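Local coordinates for putative hydrolase (Campylobacter jejuni, PDB 3D6L), which probably hydrolyses long-chain fatty acyl-CoA thioesters, working as a hexameric thioesterase of the hotdog fold, at residues W28-I33 with D55-K60; A36-A41 with E47-I52; A91-S96 with S101-T106. All coordinates share one frame; numbering follows the deposited sequence.

Interaction 1: residues W28-I33 with D55-K60; sequences WILSQI and DKVVFK
Leu30 and Phe59 make most of this contact, with Val57 beside them. It is a piece of the hotdog fold, in which a long helix, here 26-42, lies in the curve of an antiparallel sheet. The helix segment 28-33 faces the last residues of strand 48-58 and the loop that follows, and what meets is purely apolar.

Leu30 ends in a fork, and both of its tines reach the same corner of the Phe59 ring. CD2 of Leu30 comes in at the ring edge, in the ring plane, and lies 3.7 Å from CZ of Phe59. CD1 of Leu30 approaches the ring obliquely and is likewise 3.7 Å from CZ of Phe59. The two side chains cross at about a right angle. Phe59 can present its ring this way because its CG stands anti to the carbonyl carbon (chi1 -62°), which carries the ring back toward the helix. Two residues earlier in the chain, Val57 offers CG2 to the same CD1 of Leu30, at 4.0 Å, so a single methyl packs against both Val57 and Phe59.

Strand 48-58 is an edge strand of the sheet within this chain, and Val57 and Val58 pair antiparallel with a strand of the second subunit, so the sheet continues into the neighbour. Met54 of the second subunit packs on Leu30 and Val57, which places this cluster at the interface with the second subunit. On the helix's other flank, Trp28 touches Ile11 of strand 9-12.

Within the helix, Trp28 O is gripped twice by Gln32, by its backbone N and by its side-chain amide, which arrive from opposite faces of the carbonyl plane. The Gln32 NE2 bond to Trp28 O is 3.0 Å long, and that same NE2 sits over one face of the Trp28 indole, toward its rim.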
ATOM      1  N   TRP A  28       8.619   8.378   2.984  1.00 13.29           N
ATOM      2  CA  TRP A  28       8.721   7.788   1.653  1.00 13.01           C
ATOM      3  C   TRP A  28      10.074   8.135   1.026  1.00 12.99           C
ATOM      4  O   TRP A  28      10.710   7.270   0.428  1.00 12.80           O
ATOM      5  CB  TRP A  28       7.565   8.250   0.759  1.00 12.80           C
ATOM      6  CG  TRP A  28       7.608   7.721  -0.658  1.00 12.83           C
ATOM      7  CD1 TRP A  28       7.063   6.552  -1.114  1.00 12.74           C
ATOM      8  CD2 TRP A  28       8.222   8.349  -1.802  1.00 12.45           C
ATOM      9  NE1 TRP A  28       7.301   6.409  -2.466  1.00 12.65           N
ATOM     10  CE2 TRP A  28       8.008   7.496  -2.913  1.00 12.73           C
ATOM     11  CE3 TRP A  28       8.936   9.540  -1.994  1.00 11.72           C
ATOM     12  CZ2 TRP A  28       8.483   7.800  -4.198  1.00 12.46           C
ATOM     13  CZ3 TRP A  28       9.407   9.843  -3.267  1.00 12.32           C
ATOM     14  CH2 TRP A  28       9.179   8.972  -4.355  1.00 12.45           C
ATOM     15  N   ILE A  29      10.521   9.387   1.172  1.00 13.05           N
ATOM     16  CA  ILE A  29      11.825   9.789   0.613  1.00 13.20           C
ATOM     17  C   ILE A  29      12.952   9.016   1.276  1.00 13.24           C
ATOM     18  O   ILE A  29      13.827   8.460   0.605  1.00 13.49           O
ATOM     19  CB  ILE A  29      12.127  11.300   0.751  1.00 13.19           C
ATOM     20  CG1 ILE A  29      10.959  12.151   0.246  1.00 13.26           C
ATOM     21  CG2 ILE A  29      13.378  11.640  -0.040  1.00 13.31           C
ATOM     22  CD1 ILE A  29      11.107  13.630   0.566  1.00 13.11           C
ATOM     23  N   LEU A  30      12.922   8.991   2.601  1.00 13.40           N
ATOM     24  CA  LEU A  30      13.899   8.258   3.395  1.00 13.48           C
ATOM     25  C   LEU A  30      13.983   6.773   3.041  1.00 13.41           C
ATOM     26  O   LEU A  30      15.042   6.166   3.182  1.00 13.59           O
ATOM     27  CB  LEU A  30      13.586   8.448   4.881  1.00 13.70           C
ATOM     28  CG  LEU A  30      14.478   9.405   5.680  1.00 14.06           C
ATOM     29  CD1 LEU A  30      15.115  10.470   4.817  1.00 15.44           C
ATOM     30  CD2 LEU A  30      13.681  10.051   6.783  1.00 14.75           C
ATOM     31  N   SER A  31      12.863   6.198   2.595  1.00 13.39           N
ATOM     32  CA  SER A  31      12.815   4.815   2.100  1.00 13.09           C
ATOM     33  C   SER A  31      13.641   4.689   0.828  1.00 13.24           C
ATOM     34  O   SER A  31      14.459   3.765   0.695  1.00 12.98           O
ATOM     35  CB  SER A  31      11.376   4.377   1.813  1.00 12.88           C
ATOM     36  OG  SER A  31      10.551   4.527   2.954  1.00 12.43           O
ATOM     37  N   GLN A  32      13.420   5.624  -0.100  1.00 13.09           N
ATOM     38  CA  GLN A  32      14.201   5.706  -1.329  1.00 13.42           C
ATOM     39  C   GLN A  32      15.695   5.859  -1.045  1.00 13.38           C
ATOM     40  O   GLN A  32      16.531   5.237  -1.712  1.00 13.04           O
ATOM     41  CB  GLN A  32      13.721   6.865  -2.208  1.00 13.47           C
ATOM     42  CG  GLN A  32      12.203   6.965  -2.397  1.00 15.09           C
ATOM     43  CD  GLN A  32      11.489   5.614  -2.598  1.00 16.88           C
ATOM     44  OE1 GLN A  32      11.897   4.782  -3.422  1.00 15.84           O
ATOM     45  NE2 GLN A  32      10.404   5.407  -1.840  1.00 16.96           N
ATOM     46  N   ILE A  33      16.021   6.680  -0.046  1.00 13.67           N
ATOM     47  CA  ILE A  33      17.416   6.929   0.341  1.00 13.58           C
ATOM     48  C   ILE A  33      18.055   5.655   0.878  1.00 13.98           C
ATOM     49  O   ILE A  33      19.147   5.272   0.444  1.00 14.05           O
ATOM     50  CB  ILE A  33      17.523   8.087   1.357  1.00 13.49           C
ATOM     51  CG1 ILE A  33      17.212   9.416   0.650  1.00 13.27           C
ATOM     52  CG2 ILE A  33      18.898   8.119   2.021  1.00 12.57           C
ATOM     53  CD1 ILE A  33      16.904  10.582   1.575  1.00 12.36           C
ATOM     54  N   ASP A  55      23.141   9.713   9.166  1.00 21.47           N
ATOM     55  CA  ASP A  55      23.531  11.017   9.656  1.00 21.65           C
ATOM     56  C   ASP A  55      23.286  12.074   8.606  1.00 20.85           C
ATOM     57  O   ASP A  55      23.088  11.754   7.441  1.00 20.98           O
ATOM     58  CB  ASP A  55      25.007  11.005  10.014  1.00 22.52           C
ATOM     59  CG  ASP A  55      25.232  10.895  11.493  1.00 26.01           C
ATOM     60  OD1 ASP A  55      25.399   9.741  11.970  1.00 28.82           O
ATOM     61  OD2 ASP A  55      25.207  11.964  12.174  1.00 29.79           O
ATOM     62  N   LYS A  56      23.299  13.334   9.027  1.00 20.13           N
ATOM     63  CA  LYS A  56      23.325  14.475   8.109  1.00 19.51           C
ATOM     64  C   LYS A  56      22.295  14.386   6.981  1.00 18.79           C
ATOM     65  O   LYS A  56      22.595  14.676   5.819  1.00 18.38           O
ATOM     66  CB  LYS A  56      24.745  14.686   7.541  1.00 19.63           C
ATOM     67  CG  LYS A  56      25.842  14.865   8.603  1.00 20.81           C
ATOM     68  CD  LYS A  56      25.613  16.133   9.425  1.00 23.49           C
ATOM     69  CE  LYS A  56      26.370  16.115  10.750  1.00 25.99           C
ATOM     70  NZ  LYS A  56      25.837  17.186  11.649  1.00 26.67           N
ATOM     71  N   VAL A  57      21.082  13.961   7.322  1.00 18.08           N
ATOM     72  CA  VAL A  57      19.994  14.023   6.362  1.00 17.39           C
ATOM     73  C   VAL A  57      19.347  15.393   6.431  1.00 17.04           C
ATOM     74  O   VAL A  57      19.079  15.913   7.516  1.00 17.16           O
ATOM     75  CB  VAL A  57      18.992  12.821   6.455  1.00 17.49           C
ATOM     76  CG1 VAL A  57      19.341  11.877   7.596  1.00 17.01           C
ATOM     77  CG2 VAL A  57      17.518  13.277   6.457  1.00 17.31           C
ATOM     78  N   VAL A  58      19.154  15.995   5.265  1.00 16.42           N
ATOM     79  CA  VAL A  58      18.650  17.353   5.182  1.00 15.87           C
ATOM     80  C   VAL A  58      17.517  17.374   4.179  1.00 16.13           C
ATOM     81  O   VAL A  58      17.685  16.984   3.019  1.00 16.23           O
ATOM     82  CB  VAL A  58      19.767  18.378   4.759  1.00 16.00           C
ATOM     83  CG1 VAL A  58      19.208  19.819   4.705  1.00 14.75           C
ATOM     84  CG2 VAL A  58      20.999  18.291   5.688  1.00 13.97           C
ATOM     85  N   PHE A  59      16.351  17.809   4.635  1.00 16.33           N
ATOM     86  CA  PHE A  59      15.214  18.009   3.748  1.00 16.52           C
ATOM     87  C   PHE A  59      15.291  19.435   3.229  1.00 16.69           C
ATOM     88  O   PHE A  59      14.714  20.363   3.803  1.00 16.90           O
ATOM     89  CB  PHE A  59      13.900  17.721   4.480  1.00 16.19           C
ATOM     90  CG  PHE A  59      13.785  16.304   4.957  1.00 16.03           C
ATOM     91  CD1 PHE A  59      13.412  15.285   4.074  1.00 15.55           C
ATOM     92  CD2 PHE A  59      14.070  15.978   6.281  1.00 16.17           C
ATOM     93  CE1 PHE A  59      13.318  13.966   4.501  1.00 15.82           C
ATOM     94  CE2 PHE A  59      13.982  14.658   6.724  1.00 16.02           C
ATOM     95  CZ  PHE A  59      13.603  13.647   5.833  1.00 16.07           C
ATOM     96  N   LYS A  60      16.048  19.594   2.151  1.00 16.88           N
ATOM     97  CA  LYS A  60      16.347  20.903   1.584  1.00 17.21           C
ATOM     98  C   LYS A  60      15.120  21.553   0.962  1.00 17.47           C
ATOM     99  O   LYS A  60      14.950  22.763   1.034  1.00 17.73           O
ATOM    100  CB  LYS A  60      17.438  20.775   0.522  1.00 17.05           C
ATOM    101  CG  LYS A  60      18.652  20.027   0.990  1.00 17.41           C
ATOM    102  CD  LYS A  60      19.628  19.834  -0.142  1.00 18.99           C
ATOM    103  CE  LYS A  60      20.808  19.022   0.337  1.00 19.78           C
ATOM    104  NZ  LYS A  60      21.873  18.935  -0.688  1.00 20.98           N
TER

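Interaction 2: residues A36-A41 with E47-I52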
ATOM      1  N   ALA A  36      18.487   3.193  -2.099  1.00 14.99           N
ATOM      2  CA  ALA A  36      19.491   3.669  -3.064  1.00 14.94           C
ATOM      3  C   ALA A  36      20.908   3.554  -2.510  1.00 15.07           C
ATOM      4  O   ALA A  36      21.827   3.167  -3.232  1.00 15.39           O
ATOM      5  CB  ALA A  36      19.207   5.094  -3.472  1.00 14.85           C
ATOM      6  N   GLY A  37      21.078   3.889  -1.230  1.00 15.00           N
ATOM      7  CA  GLY A  37      22.364   3.735  -0.556  1.00 14.82           C
ATOM      8  C   GLY A  37      22.798   2.283  -0.542  1.00 14.81           C
ATOM      9  O   GLY A  37      23.964   1.977  -0.780  1.00 14.86           O
ATOM     10  N   ALA A  38      21.848   1.386  -0.278  1.00 14.87           N
ATOM     11  CA  ALA A  38      22.121  -0.045  -0.178  1.00 14.64           C
ATOM     12  C   ALA A  38      22.663  -0.627  -1.487  1.00 14.85           C
ATOM     13  O   ALA A  38      23.627  -1.415  -1.477  1.00 14.99           O
ATOM     14  CB  ALA A  38      20.879  -0.787   0.266  1.00 14.49           C
ATOM     15  N   ILE A  39      22.054  -0.233  -2.610  1.00 14.72           N
ATOM     16  CA  ILE A  39      22.528  -0.635  -3.937  1.00 14.58           C
ATOM     17  C   ILE A  39      23.987  -0.233  -4.137  1.00 14.81           C
ATOM     18  O   ILE A  39      24.774  -0.998  -4.710  1.00 14.89           O
ATOM     19  CB  ILE A  39      21.664  -0.019  -5.071  1.00 14.75           C
ATOM     20  CG1 ILE A  39      20.279  -0.668  -5.096  1.00 13.73           C
ATOM     21  CG2 ILE A  39      22.349  -0.185  -6.447  1.00 14.70           C
ATOM     22  CD1 ILE A  39      19.269   0.123  -5.870  1.00 12.43           C
ATOM     23  N   ALA A  40      24.338   0.963  -3.662  1.00 15.00           N
ATOM     24  CA  ALA A  40      25.700   1.478  -3.772  1.00 15.26           C
ATOM     25  C   ALA A  40      26.651   0.708  -2.871  1.00 15.53           C
ATOM     26  O   ALA A  40      27.755   0.362  -3.290  1.00 15.78           O
ATOM     27  CB  ALA A  40      25.748   2.963  -3.453  1.00 15.17           C
ATOM     28  N   ALA A  41      26.214   0.444  -1.641  1.00 15.84           N
ATOM     29  CA  ALA A  41      27.011  -0.300  -0.663  1.00 16.16           C
ATOM     30  C   ALA A  41      27.245  -1.756  -1.077  1.00 16.71           C
ATOM     31  O   ALA A  41      28.316  -2.305  -0.822  1.00 16.71           O
ATOM     32  CB  ALA A  41      26.365  -0.227   0.713  1.00 15.55           C
ATOM     33  N   GLU A  47      26.112  -9.757  -1.777  1.00 24.53           N
ATOM     34  CA  GLU A  47      25.016 -10.567  -1.213  1.00 24.83           C
ATOM     35  C   GLU A  47      23.984  -9.786  -0.405  1.00 23.75           C
ATOM     36  O   GLU A  47      22.790  -9.882  -0.678  1.00 23.61           O
ATOM     37  CB  GLU A  47      25.544 -11.725  -0.353  1.00 25.51           C
ATOM     38  CG  GLU A  47      25.940 -12.965  -1.146  1.00 28.97           C
ATOM     39  CD  GLU A  47      27.437 -13.022  -1.426  1.00 34.02           C
ATOM     40  OE1 GLU A  47      28.090 -11.945  -1.489  1.00 35.60           O
ATOM     41  OE2 GLU A  47      27.962 -14.156  -1.573  1.00 36.06           O
ATOM     42  N   ARG A  48      24.447  -9.034   0.592  1.00 22.61           N
ATOM     43  CA  ARG A  48      23.551  -8.366   1.531  1.00 21.69           C
ATOM     44  C   ARG A  48      24.262  -7.267   2.323  1.00 21.24           C
ATOM     45  O   ARG A  48      25.435  -7.390   2.669  1.00 21.41           O
ATOM     46  CB  ARG A  48      22.943  -9.394   2.501  1.00 21.71           C
ATOM     47  CG  ARG A  48      21.741  -8.903   3.298  1.00 21.84           C
ATOM     48  CD  ARG A  48      21.386  -9.857   4.421  1.00 21.46           C
ATOM     49  NE  ARG A  48      20.541  -9.193   5.409  1.00 22.07           N
ATOM     50  CZ  ARG A  48      19.957  -9.792   6.446  1.00 22.46           C
ATOM     51  NH1 ARG A  48      20.110 -11.089   6.661  1.00 22.49           N
ATOM     52  NH2 ARG A  48      19.204  -9.085   7.272  1.00 22.64           N
ATOM     53  N   VAL A  49      23.551  -6.183   2.592  1.00 20.55           N
ATOM     54  CA  VAL A  49      23.998  -5.211   3.583  1.00 19.83           C
ATOM     55  C   VAL A  49      22.845  -4.947   4.552  1.00 19.60           C
ATOM     56  O   VAL A  49      21.668  -5.075   4.177  1.00 19.37           O
ATOM     57  CB  VAL A  49      24.526  -3.893   2.948  1.00 19.85           C
ATOM     58  CG1 VAL A  49      25.828  -4.142   2.158  1.00 19.32           C
ATOM     59  CG2 VAL A  49      23.463  -3.216   2.070  1.00 19.67           C
ATOM     60  N   VAL A  50      23.164  -4.630   5.806  1.00 18.94           N
ATOM     61  CA  VAL A  50      22.120  -4.142   6.695  1.00 18.75           C
ATOM     62  C   VAL A  50      22.431  -2.701   7.076  1.00 18.73           C
ATOM     63  O   VAL A  50      23.592  -2.353   7.291  1.00 18.86           O
ATOM     64  CB  VAL A  50      21.792  -5.086   7.921  1.00 18.80           C
ATOM     65  CG1 VAL A  50      22.101  -6.545   7.608  1.00 17.94           C
ATOM     66  CG2 VAL A  50      22.475  -4.646   9.206  1.00 19.25           C
ATOM     67  N   THR A  51      21.395  -1.870   7.122  1.00 18.45           N
ATOM     68  CA  THR A  51      21.553  -0.459   7.441  1.00 18.51           C
ATOM     69  C   THR A  51      21.776  -0.288   8.944  1.00 18.83           C
ATOM     70  O   THR A  51      20.951  -0.717   9.743  1.00 18.82           O
ATOM     71  CB  THR A  51      20.314   0.355   7.002  1.00 18.35           C
ATOM     72  OG1 THR A  51      19.844  -0.120   5.734  1.00 18.22           O
ATOM     73  CG2 THR A  51      20.650   1.829   6.893  1.00 17.90           C
ATOM     74  N   ILE A  52      22.892   0.330   9.326  1.00 19.29           N
ATOM     75  CA  ILE A  52      23.193   0.523  10.749  1.00 19.68           C
ATOM     76  C   ILE A  52      22.990   1.954  11.254  1.00 19.93           C
ATOM     77  O   ILE A  52      22.682   2.149  12.426  1.00 20.08           O
ATOM     78  CB  ILE A  52      24.600   0.002  11.155  1.00 19.52           C
ATOM     79  CG1 ILE A  52      25.698   0.613  10.276  1.00 20.19           C
ATOM     80  CG2 ILE A  52      24.643  -1.522  11.119  1.00 19.58           C
ATOM     81  CD1 ILE A  52      27.034   0.786  11.008  1.00 21.18           C
TER
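Val49 sets its two methyls against Ala38 and Ala41, joining the C-terminal half of the hotdog helix 26-42 to the start of strand 48-58. The helix enters the contact through two short side chains three residues apart, both pointing at the strand. Their small size lets the backbones come close: the CA atoms of Ala38 and Val49 are 6.7 Å apart.

The valine divides its branches between the two alanines, and its first torsion explains how. With chi1 at -67°, CG1 of Val49 stands anti to the carbonyl carbon and is carried toward Ala41, whose CB is 4.2 Å from it. CG2 lies between the backbone N and the carbonyl carbon, and from there it faces Ala38.

Val50 turns the other way, onto Val113 and Val115 of the adjoining strand 100-115, with which strand 48-58 shares backbone hydrogen bonds. Next in the strand, Thr51 OG1 is hydrogen-bonded to Asp34 OD1, a polar tie back to the helix, while Ala41 also packs on Ile83 of strand 82-94.

CG2 of Val49 has two neighbours at the same distance, 4.0 Å: CB of Ala38 and the carbonyl O of Ala38.

Interaction 3: residues A91-S96 with S101-T106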
ATOM      1  N   ALA A  91      14.595  16.138  -7.570  1.00 19.31           N
ATOM      2  CA  ALA A  91      13.247  16.050  -8.125  1.00 20.37           C
ATOM      3  C   ALA A  91      13.188  16.724  -9.492  1.00 21.55           C
ATOM      4  O   ALA A  91      13.621  17.867  -9.656  1.00 21.59           O
ATOM      5  CB  ALA A  91      12.226  16.653  -7.186  1.00 19.81           C
ATOM      6  N   GLN A  92      12.676  15.995 -10.477  1.00 22.93           N
ATOM      7  CA  GLN A  92      12.461  16.539 -11.811  1.00 24.64           C
ATOM      8  C   GLN A  92      10.984  16.890 -11.960  1.00 25.26           C
ATOM      9  O   GLN A  92      10.108  16.061 -11.727  1.00 25.46           O
ATOM     10  CB  GLN A  92      12.896  15.528 -12.861  1.00 24.86           C
ATOM     11  CG  GLN A  92      13.166  16.116 -14.216  1.00 27.04           C
ATOM     12  CD  GLN A  92      13.520  15.045 -15.231  1.00 30.90           C
ATOM     13  OE1 GLN A  92      14.450  14.246 -15.020  1.00 33.45           O
ATOM     14  NE2 GLN A  92      12.776  15.011 -16.338  1.00 30.20           N
ATOM     15  N   ARG A  93      10.728  18.127 -12.356  1.00 26.52           N
ATOM     16  CA  ARG A  93       9.448  18.777 -12.147  1.00 28.03           C
ATOM     17  C   ARG A  93       9.123  19.650 -13.351  1.00 29.46           C
ATOM     18  O   ARG A  93      10.022  20.258 -13.927  1.00 29.54           O
ATOM     19  CB  ARG A  93       9.564  19.640 -10.883  1.00 27.87           C
ATOM     20  CG  ARG A  93       8.291  20.274 -10.374  1.00 27.33           C
ATOM     21  CD  ARG A  93       8.151  20.016  -8.886  1.00 26.86           C
ATOM     22  NE  ARG A  93       8.927  20.926  -8.053  1.00 26.79           N
ATOM     23  CZ  ARG A  93       9.393  20.638  -6.836  1.00 26.48           C
ATOM     24  NH1 ARG A  93       9.207  19.441  -6.288  1.00 24.82           N
ATOM     25  NH2 ARG A  93      10.067  21.558  -6.160  1.00 26.87           N
ATOM     26  N   VAL A  94       7.852  19.712 -13.738  1.00 31.33           N
ATOM     27  CA  VAL A  94       7.432  20.629 -14.804  1.00 33.39           C
ATOM     28  C   VAL A  94       6.431  21.658 -14.275  1.00 34.81           C
ATOM     29  O   VAL A  94       5.417  21.294 -13.673  1.00 35.10           O
ATOM     30  CB  VAL A  94       6.840  19.891 -16.039  1.00 33.40           C
ATOM     31  CG1 VAL A  94       6.792  20.823 -17.240  1.00 33.17           C
ATOM     32  CG2 VAL A  94       7.662  18.651 -16.392  1.00 34.02           C
ATOM     33  N   ASP A  95       6.722  22.940 -14.493  1.00 36.57           N
ATOM     34  CA  ASP A  95       5.824  24.015 -14.058  1.00 38.42           C
ATOM     35  C   ASP A  95       4.666  24.248 -15.044  1.00 39.60           C
ATOM     36  O   ASP A  95       4.490  23.485 -16.007  1.00 39.48           O
ATOM     37  CB  ASP A  95       6.601  25.319 -13.776  1.00 38.48           C
ATOM     38  CG  ASP A  95       7.256  25.914 -15.026  1.00 39.03           C
ATOM     39  OD1 ASP A  95       8.218  26.696 -14.863  1.00 39.49           O
ATOM     40  OD2 ASP A  95       6.822  25.617 -16.164  1.00 39.88           O
ATOM     41  N   SER A  96       3.897  25.311 -14.795  1.00 41.09           N
ATOM     42  CA  SER A  96       2.694  25.627 -15.575  1.00 42.53           C
ATOM     43  C   SER A  96       3.013  25.935 -17.035  1.00 43.40           C
ATOM     44  O   SER A  96       2.369  25.390 -17.942  1.00 43.63           O
ATOM     45  CB  SER A  96       1.952  26.806 -14.951  1.00 42.49           C
ATOM     46  OG  SER A  96       2.818  27.925 -14.860  1.00 43.18           O
ATOM     47  N   SER A 101      12.341  21.672 -14.391  1.00 38.07           N
ATOM     48  CA  SER A 101      13.285  22.079 -13.359  1.00 36.76           C
ATOM     49  C   SER A 101      13.768  20.827 -12.663  1.00 35.75           C
ATOM     50  O   SER A 101      13.006  19.884 -12.448  1.00 35.50           O
ATOM     51  CB  SER A 101      12.628  22.990 -12.315  1.00 36.78           C
ATOM     52  OG  SER A 101      11.533  23.710 -12.858  1.00 37.61           O
ATOM     53  N   CYS A 102      15.042  20.834 -12.309  1.00 34.53           N
ATOM     54  CA  CYS A 102      15.623  19.773 -11.531  1.00 33.16           C
ATOM     55  C   CYS A 102      16.144  20.340 -10.207  1.00 31.79           C
ATOM     56  O   CYS A 102      17.062  21.161 -10.183  1.00 31.66           O
ATOM     57  CB  CYS A 102      16.727  19.094 -12.327  1.00 33.39           C
ATOM     58  SG  CYS A 102      17.638  17.943 -11.334  1.00 35.19           S
ATOM     59  N   ILE A 103      15.540  19.892  -9.110  1.00 30.12           N
ATOM     60  CA  ILE A 103      15.789  20.460  -7.792  1.00 28.35           C
ATOM     61  C   ILE A 103      16.450  19.448  -6.864  1.00 27.06           C
ATOM     62  O   ILE A 103      15.925  18.359  -6.670  1.00 26.78           O
ATOM     63  CB  ILE A 103      14.467  20.971  -7.161  1.00 28.47           C
ATOM     64  CG1 ILE A 103      13.728  21.875  -8.165  1.00 28.63           C
ATOM     65  CG2 ILE A 103      14.735  21.666  -5.825  1.00 28.14           C
ATOM     66  CD1 ILE A 103      12.596  22.720  -7.594  1.00 28.60           C
ATOM     67  N   ASN A 104      17.606  19.812  -6.307  1.00 25.64           N
ATOM     68  CA  ASN A 104      18.239  19.019  -5.259  1.00 24.27           C
ATOM     69  C   ASN A 104      17.372  19.134  -4.015  1.00 23.39           C
ATOM     70  O   ASN A 104      17.231  20.203  -3.419  1.00 23.35           O
ATOM     71  CB  ASN A 104      19.673  19.472  -4.988  1.00 24.19           C
ATOM     72  CG  ASN A 104      20.411  18.560  -3.993  1.00 25.11           C
ATOM     73  OD1 ASN A 104      20.063  17.386  -3.799  1.00 24.77           O
ATOM     74  ND2 ASN A 104      21.443  19.108  -3.360  1.00 25.21           N
ATOM     75  N   VAL A 105      16.784  18.010  -3.639  1.00 22.33           N
ATOM     76  CA  VAL A 105      15.605  18.030  -2.806  1.00 21.08           C
ATOM     77  C   VAL A 105      15.860  17.479  -1.402  1.00 20.31           C
ATOM     78  O   VAL A 105      15.284  17.973  -0.430  1.00 20.60           O
ATOM     79  CB  VAL A 105      14.429  17.359  -3.561  1.00 21.17           C
ATOM     80  CG1 VAL A 105      14.338  15.872  -3.278  1.00 20.45           C
ATOM     81  CG2 VAL A 105      13.135  18.085  -3.276  1.00 21.89           C
ATOM     82  N   THR A 106      16.735  16.479  -1.297  1.00 18.96           N
ATOM     83  CA  THR A 106      17.152  15.936  -0.001  1.00 17.90           C
ATOM     84  C   THR A 106      18.538  15.271  -0.042  1.00 17.22           C
ATOM     85  O   THR A 106      19.054  14.946  -1.104  1.00 16.86           O
ATOM     86  CB  THR A 106      16.027  15.061   0.736  1.00 17.99           C
ATOM     87  OG1 THR A 106      16.587  13.863   1.295  1.00 18.55           O
ATOM     88  CG2 THR A 106      14.901  14.686  -0.173  1.00 16.71           C
TER
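Arg93 pairs with Ser101 across this beta hairpin of the hotdog sheet, yet its side chain runs diagonally to the next pair along that face and ends beside Ile103. Its CG stands anti to the backbone N (chi1 -172°), and bends at chi2 and chi3 then swing the guanidinium round. The group lies obliquely to the Ile103 CD1 methyl, which is 3.9 Å from CZ of Arg93. The polar end has its own partner: NH1 of Arg93 forms a salt bridge with Asp67 OD1, while the same guanidinium rests against the Ile103 methyl.

Beneath this, the strands 91-94 and 101-106 run antiparallel, their directions 145° apart. Ala91 with Ile103 and Arg93 with Ser101 are hydrogen-bonded pairs, each closed by two backbone bonds. Ala91 N to Ile103 O is 2.7 Å, and Ile103 N to Ala91 O is 2.8 Å. Between them, Gln92 and Cys102 form a non-hydrogen-bonded pair, with CA atoms 4.5 Å apart and side chains on the sheet face away from Arg93 and Ile103. Here CA-H...O contacts fill in, from Cys102 CA to Ala91 O and from Gln92 CA to Ser101 O.

Further along, Val105 and Thr106 both face Val89, a classic beta bulge that interrupts the regular pairing. Past the other end, Asp95 OD2 accepts a hydrogen bond from Cys99 N within the turn of the hairpin. At the bulge end of the pairing, CB of Ala91 meets CG2 of Val105 at 4.3 Å.

Overall arrangement
Along the chain, interaction 1 spans interaction 2: both join helix 26-42 to strand 48-58, and their centres lie 15 Å apart, so the helix is held to the same edge strand near its start and near its end. Interaction 3 follows later in sequence, in the hairpin of strands 82-94 and 100-115, with its centre 16 Å from interaction 1 and 27 Å from interaction 2. The first and third touch where Ile29 and Ile33 of the helix pack on Thr106. Strands 48-58 and 100-115 are neighbours in one sheet, which thus carries all three contacts. Interactions 1 and 2 also reach the second subunit, linking the helix-on-sheet core with the assembly.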